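Local coordinates for protein HcgB (Methanococcus maripaludis, PDB 5D5P) that probably acts as the guanylyltransferase that joins a guanylyl group to the pyridinol precursor in biosynthesis of the [Fe]-hydrogenase cofactor, at residues I34-S45 with I57-L68. Sequence-based numbering, arbitrary orientation. Where two conformers were deposited one is given.
Sequences IKSAKNVTVATS and ISRITDANISML
Asn39 and Asn64 sit next to each other on neighbouring parallel strands, their side chains pointing the same way. Asn64 ND2 donates a hydrogen bond to Asn39 OD1 at 3.0 Å; the amide planes are turned 51° apart, and the donor is tilted from the plane of the accepting carbonyl. In Asn39, CG lies anti to the carbonyl carbon (chi1 -71°), and its far end swings back toward Asn64. With an alanine in place of Asn39, the ND2 of Asn64 is likely to lose this acceptor and its amide to be freer to turn. Between the strands, Val40 N and Val42 N donate hydrogen bonds to Asn64 O and Ser66 O.

The other face is greasy. A chi1 of 177° sets Val40 CG2 beside the backbone N, where it meets Ala63 CB at 3.7 Å, while Val42 CG2 packs on Ile65 CG2; helix 47-57 covers Val42 through Phe50 and Val53. On the Asn39 face, Thr41 CG2 touches Leu68 CB at 3.9 Å, under helix 81-92. Before the strands begin, Thr61 CG2 lies 3.3 Å from Ile34 O, near the end of helix 24-35. Thr61 OG1 donates to Ile57 O from above the carbonyl plane, and Ile60 N reaches that oxygen from the opposite face.

This is a beta-alpha-beta crossover through helix 47-57. Its chemistry implies a backbone-set register, with apolar packing against the crossover helix and an amide pair tying the strand starts together on the opposite face.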
ATOM      1  N   ILE A  34     -15.524  -3.112 -10.140  1.00 26.40           N
ATOM      2  CA  ILE A  34     -14.526  -2.846 -11.183  1.00 23.65           C
ATOM      3  C   ILE A  34     -15.128  -3.086 -12.568  1.00 24.78           C
ATOM      4  O   ILE A  34     -15.000  -2.251 -13.462  1.00 27.47           O
ATOM      5  CB  ILE A  34     -13.236  -3.710 -10.994  1.00 24.71           C
ATOM      6  CG1 ILE A  34     -12.451  -3.232  -9.766  1.00 23.89           C
ATOM      7  CG2 ILE A  34     -12.360  -3.662 -12.243  1.00 23.11           C
ATOM      8  CD1 ILE A  34     -11.292  -4.140  -9.337  1.00 26.03           C
ATOM      9  N   LYS A  35     -15.796  -4.219 -12.748  1.00 25.89           N
ATOM     10  CA  LYS A  35     -16.293  -4.585 -14.079  1.00 31.04           C
ATOM     11  C   LYS A  35     -17.471  -3.714 -14.518  1.00 33.35           C
ATOM     12  O   LYS A  35     -17.692  -3.538 -15.708  1.00 34.58           O
ATOM     13  CB  LYS A  35     -16.655  -6.068 -14.116  1.00 34.87           C
ATOM     14  CG  LYS A  35     -15.435  -6.973 -14.001  1.00 38.20           C
ATOM     15  CD  LYS A  35     -15.836  -8.438 -13.916  1.00 44.48           C
ATOM     16  CE  LYS A  35     -14.639  -9.371 -14.033  1.00 48.97           C
ATOM     17  NZ  LYS A  35     -14.959 -10.759 -13.548  1.00 51.00           N
ATOM     18  N   SER A  36     -18.220  -3.165 -13.560  1.00 33.76           N
ATOM     19  CA  SER A  36     -19.420  -2.410 -13.913  0.66 34.82           C
ATOM     20  C   SER A  36     -19.141  -0.918 -14.058  1.00 32.37           C
ATOM     21  O   SER A  36     -20.044  -0.150 -14.391  1.00 37.09           O
ATOM     22  CB  SER A  36     -20.526  -2.631 -12.881  0.66 35.85           C
ATOM     23  OG  SER A  36     -20.269  -1.905 -11.692  0.66 32.54           O
ATOM     24  N   ALA A  37     -17.898  -0.514 -13.819  1.00 31.95           N
ATOM     25  CA  ALA A  37     -17.540   0.894 -13.912  1.00 30.18           C
ATOM     26  C   ALA A  37     -17.847   1.454 -15.301  1.00 33.95           C
ATOM     27  O   ALA A  37     -17.494   0.832 -16.315  1.00 32.83           O
ATOM     28  CB  ALA A  37     -16.059   1.074 -13.571  1.00 25.98           C
ATOM     29  N   LYS A  38     -18.497   2.618 -15.344  1.00 32.01           N
ATOM     30  CA  LYS A  38     -18.848   3.246 -16.617  1.00 36.39           C
ATOM     31  C   LYS A  38     -17.914   4.381 -16.984  1.00 37.02           C
ATOM     32  O   LYS A  38     -17.793   4.729 -18.158  1.00 37.16           O
ATOM     33  CB  LYS A  38     -20.298   3.719 -16.608  1.00 40.47           C
ATOM     34  CG  LYS A  38     -21.230   2.572 -16.297  1.00 46.10           C
ATOM     35  CD  LYS A  38     -20.957   1.408 -17.244  1.00 51.87           C
ATOM     36  CE  LYS A  38     -21.901   0.233 -17.004  1.00 57.41           C
ATOM     37  NZ  LYS A  38     -21.695  -0.837 -18.015  1.00 62.58           N
ATOM     38  N   ASN A  39     -17.282   4.971 -15.972  1.00 33.79           N
ATOM     39  CA  ASN A  39     -16.372   6.074 -16.200  1.00 33.65           C
ATOM     40  C   ASN A  39     -15.173   5.852 -15.304  1.00 32.43           C
ATOM     41  O   ASN A  39     -15.270   5.864 -14.068  1.00 32.63           O
ATOM     42  CB  ASN A  39     -17.057   7.410 -15.911  1.00 38.97           C
ATOM     43  CG  ASN A  39     -18.083   7.759 -16.953  1.00 45.59           C
ATOM     44  OD1 ASN A  39     -17.742   8.133 -18.073  1.00 47.69           O
ATOM     45  ND2 ASN A  39     -19.354   7.635 -16.597  1.00 49.65           N
ATOM     46  N   VAL A  40     -14.025   5.659 -15.944  1.00 25.02           N
ATOM     47  CA  VAL A  40     -12.803   5.345 -15.224  1.00 24.57           C
ATOM     48  C   VAL A  40     -11.828   6.473 -15.409  1.00 25.62           C
ATOM     49  O   VAL A  40     -11.587   6.878 -16.534  1.00 25.79           O
ATOM     50  CB  VAL A  40     -12.180   4.029 -15.740  1.00 27.22           C
ATOM     51  CG1 VAL A  40     -10.863   3.740 -15.038  1.00 25.09           C
ATOM     52  CG2 VAL A  40     -13.152   2.853 -15.549  1.00 31.16           C
ATOM     53  N   THR A  41     -11.255   6.970 -14.315  1.00 24.94           N
ATOM     54  CA  THR A  41     -10.242   8.013 -14.398  1.00 24.05           C
ATOM     55  C   THR A  41      -8.903   7.449 -13.999  1.00 22.03           C
ATOM     56  O   THR A  41      -8.790   6.769 -12.986  1.00 22.41           O
ATOM     57  CB  THR A  41     -10.593   9.229 -13.501  1.00 21.24           C
ATOM     58  OG1 THR A  41     -11.690   9.948 -14.075  1.00 28.22           O
ATOM     59  CG2 THR A  41      -9.406  10.197 -13.392  1.00 22.92           C
ATOM     60  N   VAL A  42      -7.887   7.704 -14.817  1.00 22.14           N
ATOM     61  CA  VAL A  42      -6.530   7.326 -14.474  1.00 21.36           C
ATOM     62  C   VAL A  42      -5.817   8.596 -14.019  1.00 21.99           C
ATOM     63  O   VAL A  42      -5.772   9.590 -14.732  1.00 22.99           O
ATOM     64  CB  VAL A  42      -5.788   6.673 -15.650  1.00 22.14           C
ATOM     65  CG1 VAL A  42      -4.474   6.148 -15.178  1.00 19.35           C
ATOM     66  CG2 VAL A  42      -6.653   5.543 -16.257  1.00 24.22           C
ATOM     67  N   ALA A  43      -5.305   8.557 -12.802  1.00 21.36           N
ATOM     68  CA  ALA A  43      -4.754   9.738 -12.155  1.00 21.69           C
ATOM     69  C   ALA A  43      -3.325   9.951 -12.611  1.00 25.90           C
ATOM     70  O   ALA A  43      -2.397   9.823 -11.836  1.00 26.87           O
ATOM     71  CB  ALA A  43      -4.824   9.592 -10.611  1.00 24.76           C
ATOM     72  N   THR A  44      -3.155  10.265 -13.887  1.00 25.62           N
ATOM     73  CA  THR A  44      -1.837  10.525 -14.450  1.00 25.85           C
ATOM     74  C   THR A  44      -1.976  11.509 -15.572  1.00 25.45           C
ATOM     75  O   THR A  44      -3.052  11.635 -16.148  1.00 28.93           O
ATOM     76  CB  THR A  44      -1.197   9.250 -15.006  1.00 25.96           C
ATOM     77  OG1 THR A  44       0.143   9.541 -15.403  1.00 28.68           O
ATOM     78  CG2 THR A  44      -1.980   8.749 -16.225  1.00 26.79           C
ATOM     79  N   SER A  45      -0.898  12.212 -15.904  1.00 27.39           N
ATOM     80  CA  SER A  45      -0.916  12.998 -17.116  1.00 31.64           C
ATOM     81  C   SER A  45       0.099  12.493 -18.141  1.00 27.51           C
ATOM     82  O   SER A  45       0.301  13.117 -19.183  1.00 27.27           O
ATOM     83  CB  SER A  45      -0.661  14.458 -16.767  1.00 39.21           C
ATOM     84  OG  SER A  45       0.526  14.554 -16.005  1.00 43.51           O
ATOM     85  N   ILE A  57      -7.563  -2.106 -18.715  1.00 27.17           N
ATOM     86  CA  ILE A  57      -8.885  -1.888 -18.123  1.00 30.31           C
ATOM     87  C   ILE A  57      -9.983  -2.007 -19.180  1.00 34.83           C
ATOM     88  O   ILE A  57     -11.118  -2.388 -18.870  1.00 37.82           O
ATOM     89  CB  ILE A  57      -8.951  -0.533 -17.430  1.00 32.12           C
ATOM     90  CG1 ILE A  57      -7.964  -0.524 -16.267  1.00 31.78           C
ATOM     91  CG2 ILE A  57     -10.349  -0.239 -16.929  1.00 33.88           C
ATOM     92  CD1 ILE A  57      -8.233  -1.605 -15.228  1.00 33.60           C
ATOM     93  N   SER A  58      -9.641  -1.670 -20.426  1.00 33.21           N
ATOM     94  CA  SER A  58     -10.617  -1.732 -21.519  1.00 39.30           C
ATOM     95  C   SER A  58     -11.068  -3.150 -21.788  1.00 42.66           C
ATOM     96  O   SER A  58     -12.145  -3.359 -22.338  1.00 45.20           O
ATOM     97  CB  SER A  58     -10.036  -1.161 -22.817  1.00 44.05           C
ATOM     98  OG  SER A  58      -9.919   0.243 -22.720  1.00 47.20           O
ATOM     99  N   ARG A  59     -10.262  -4.123 -21.375  1.00 43.31           N
ATOM    100  CA  ARG A  59     -10.596  -5.524 -21.630  1.00 46.18           C
ATOM    101  C   ARG A  59     -11.552  -6.090 -20.588  1.00 40.97           C
ATOM    102  O   ARG A  59     -12.110  -7.161 -20.782  1.00 42.77           O
ATOM    103  CB  ARG A  59      -9.334  -6.390 -21.690  1.00 48.18           C
ATOM    104  CG  ARG A  59      -8.479  -6.131 -22.914  1.00 54.42           C
ATOM    105  CD  ARG A  59      -7.246  -7.008 -22.916  1.00 57.33           C
ATOM    106  NE  ARG A  59      -7.599  -8.422 -22.996  1.00 62.43           N
ATOM    107  CZ  ARG A  59      -6.740  -9.417 -22.804  1.00 64.66           C
ATOM    108  NH1 ARG A  59      -5.477  -9.142 -22.510  1.00 65.17           N
ATOM    109  NH2 ARG A  59      -7.141 -10.679 -22.898  1.00 67.07           N
ATOM    110  N   ILE A  60     -11.753  -5.376 -19.491  1.00 37.84           N
ATOM    111  CA  ILE A  60     -12.610  -5.896 -18.435  1.00 39.61           C
ATOM    112  C   ILE A  60     -13.778  -4.972 -18.115  1.00 41.45           C
ATOM    113  O   ILE A  60     -14.561  -5.261 -17.222  1.00 42.49           O
ATOM    114  CB  ILE A  60     -11.823  -6.205 -17.154  1.00 39.78           C
ATOM    115  CG1 ILE A  60     -11.273  -4.930 -16.537  1.00 37.98           C
ATOM    116  CG2 ILE A  60     -10.699  -7.193 -17.465  1.00 46.30           C
ATOM    117  CD1 ILE A  60     -10.587  -5.156 -15.193  1.00 38.32           C
ATOM    118  N   THR A  61     -13.887  -3.860 -18.837  1.00 40.30           N
ATOM    119  CA  THR A  61     -14.996  -2.925 -18.662  1.00 42.34           C
ATOM    120  C   THR A  61     -15.556  -2.418 -19.983  1.00 44.77           C
ATOM    121  O   THR A  61     -14.921  -2.529 -21.030  1.00 45.80           O
ATOM    122  CB  THR A  61     -14.592  -1.665 -17.892  1.00 42.03           C
ATOM    123  OG1 THR A  61     -13.676  -0.919 -18.705  1.00 39.10           O
ATOM    124  CG2 THR A  61     -13.925  -1.983 -16.556  1.00 39.86           C
ATOM    125  N   ASP A  62     -16.789  -1.930 -19.921  1.00 46.30           N
ATOM    126  CA  ASP A  62     -17.392  -1.120 -20.986  1.00 50.41           C
ATOM    127  C   ASP A  62     -17.429   0.329 -20.539  1.00 51.23           C
ATOM    128  O   ASP A  62     -18.513   0.882 -20.326  1.00 53.15           O
ATOM    129  CB  ASP A  62     -18.803  -1.590 -21.327  1.00 54.33           C
ATOM    130  CG  ASP A  62     -18.825  -2.980 -21.904  1.00 66.64           C
ATOM    131  OD1 ASP A  62     -18.077  -3.217 -22.879  1.00 70.62           O
ATOM    132  OD2 ASP A  62     -19.585  -3.836 -21.392  1.00 72.69           O
ATOM    133  N   ALA A  63     -16.259   0.932 -20.355  1.00 49.40           N
ATOM    134  CA  ALA A  63     -16.202   2.249 -19.739  1.00 47.09           C
ATOM    135  C   ALA A  63     -15.567   3.309 -20.617  1.00 47.87           C
ATOM    136  O   ALA A  63     -14.757   3.001 -21.490  1.00 54.18           O
ATOM    137  CB  ALA A  63     -15.450   2.163 -18.428  1.00 41.90           C
ATOM    138  N   ASN A  64     -15.960   4.560 -20.403  1.00 41.16           N
ATOM    139  CA  ASN A  64     -15.175   5.681 -20.898  1.00 40.26           C
ATOM    140  C   ASN A  64     -13.966   5.768 -19.997  1.00 36.71           C
ATOM    141  O   ASN A  64     -14.140   5.931 -18.793  1.00 35.29           O
ATOM    142  CB  ASN A  64     -15.978   6.987 -20.847  1.00 43.78           C
ATOM    143  CG  ASN A  64     -17.314   6.881 -21.541  1.00 58.35           C
ATOM    144  OD1 ASN A  64     -17.440   6.247 -22.593  1.00 65.91           O
ATOM    145  ND2 ASN A  64     -18.336   7.490 -20.944  1.00 62.64           N
ATOM    146  N   ILE A  65     -12.750   5.721 -20.538  1.00 32.55           N
ATOM    147  CA  ILE A  65     -11.554   5.786 -19.678  1.00 25.94           C
ATOM    148  C   ILE A  65     -10.835   7.071 -19.986  1.00 26.13           C
ATOM    149  O   ILE A  65     -10.559   7.348 -21.139  1.00 28.08           O
ATOM    150  CB  ILE A  65     -10.584   4.591 -19.890  1.00 30.86           C
ATOM    151  CG1 ILE A  65     -11.331   3.263 -19.725  1.00 32.74           C
ATOM    152  CG2 ILE A  65      -9.443   4.666 -18.916  1.00 26.31           C
ATOM    153  CD1 ILE A  65     -10.482   2.047 -20.065  1.00 36.79           C
ATOM    154  N   SER A  66     -10.513   7.858 -18.962  1.00 26.40           N
ATOM    155  CA  SER A  66      -9.990   9.210 -19.198  1.00 29.47           C
ATOM    156  C   SER A  66      -8.768   9.482 -18.346  1.00 26.36           C
ATOM    157  O   SER A  66      -8.663   8.929 -17.261  1.00 29.36           O
ATOM    158  CB  SER A  66     -11.064  10.246 -18.861  1.00 31.58           C
ATOM    159  OG  SER A  66     -12.225  10.026 -19.634  1.00 43.18           O
ATOM    160  N   MET A  67      -7.862  10.350 -18.815  1.00 28.20           N
ATOM    161  CA  MET A  67      -6.790  10.820 -17.919  1.00 28.00           C
ATOM    162  C   MET A  67      -7.361  11.908 -17.039  1.00 29.36           C
ATOM    163  O   MET A  67      -8.201  12.672 -17.462  1.00 33.81           O
ATOM    164  CB  MET A  67      -5.577  11.404 -18.661  1.00 36.00           C
ATOM    165  CG  MET A  67      -4.575  10.428 -19.209  1.00 42.32           C
ATOM    166  SD  MET A  67      -3.088  11.263 -19.849  1.00 45.24           S
ATOM    167  CE  MET A  67      -3.846  12.294 -21.097  1.00 54.67           C
ATOM    168  N   LEU A  68      -6.778  12.076 -15.873  1.00 28.21           N
ATOM    169  CA  LEU A  68      -7.135  13.176 -14.996  1.00 32.06           C
ATOM    170  C   LEU A  68      -6.519  14.451 -15.541  1.00 33.18           C
ATOM    171  O   LEU A  68      -5.320  14.483 -15.810  1.00 33.23           O
ATOM    172  CB  LEU A  68      -6.640  12.905 -13.584  1.00 29.80           C
ATOM    173  CG  LEU A  68      -6.909  13.954 -12.497  1.00 30.52           C
ATOM    174  CD1 LEU A  68      -8.398  14.071 -12.241  1.00 35.59           C
ATOM    175  CD2 LEU A  68      -6.191  13.556 -11.253  1.00 25.85           C
TER
HETATM  176  O   HOH W   1     -18.334  -1.373 -17.297  1.00 36.28           O
HETATM  177  O   HOH W   2     -19.497   3.989 -20.486  1.00 49.44           O
HETATM  178  O   HOH W   3     -10.625  13.082 -15.020  1.00 61.83           O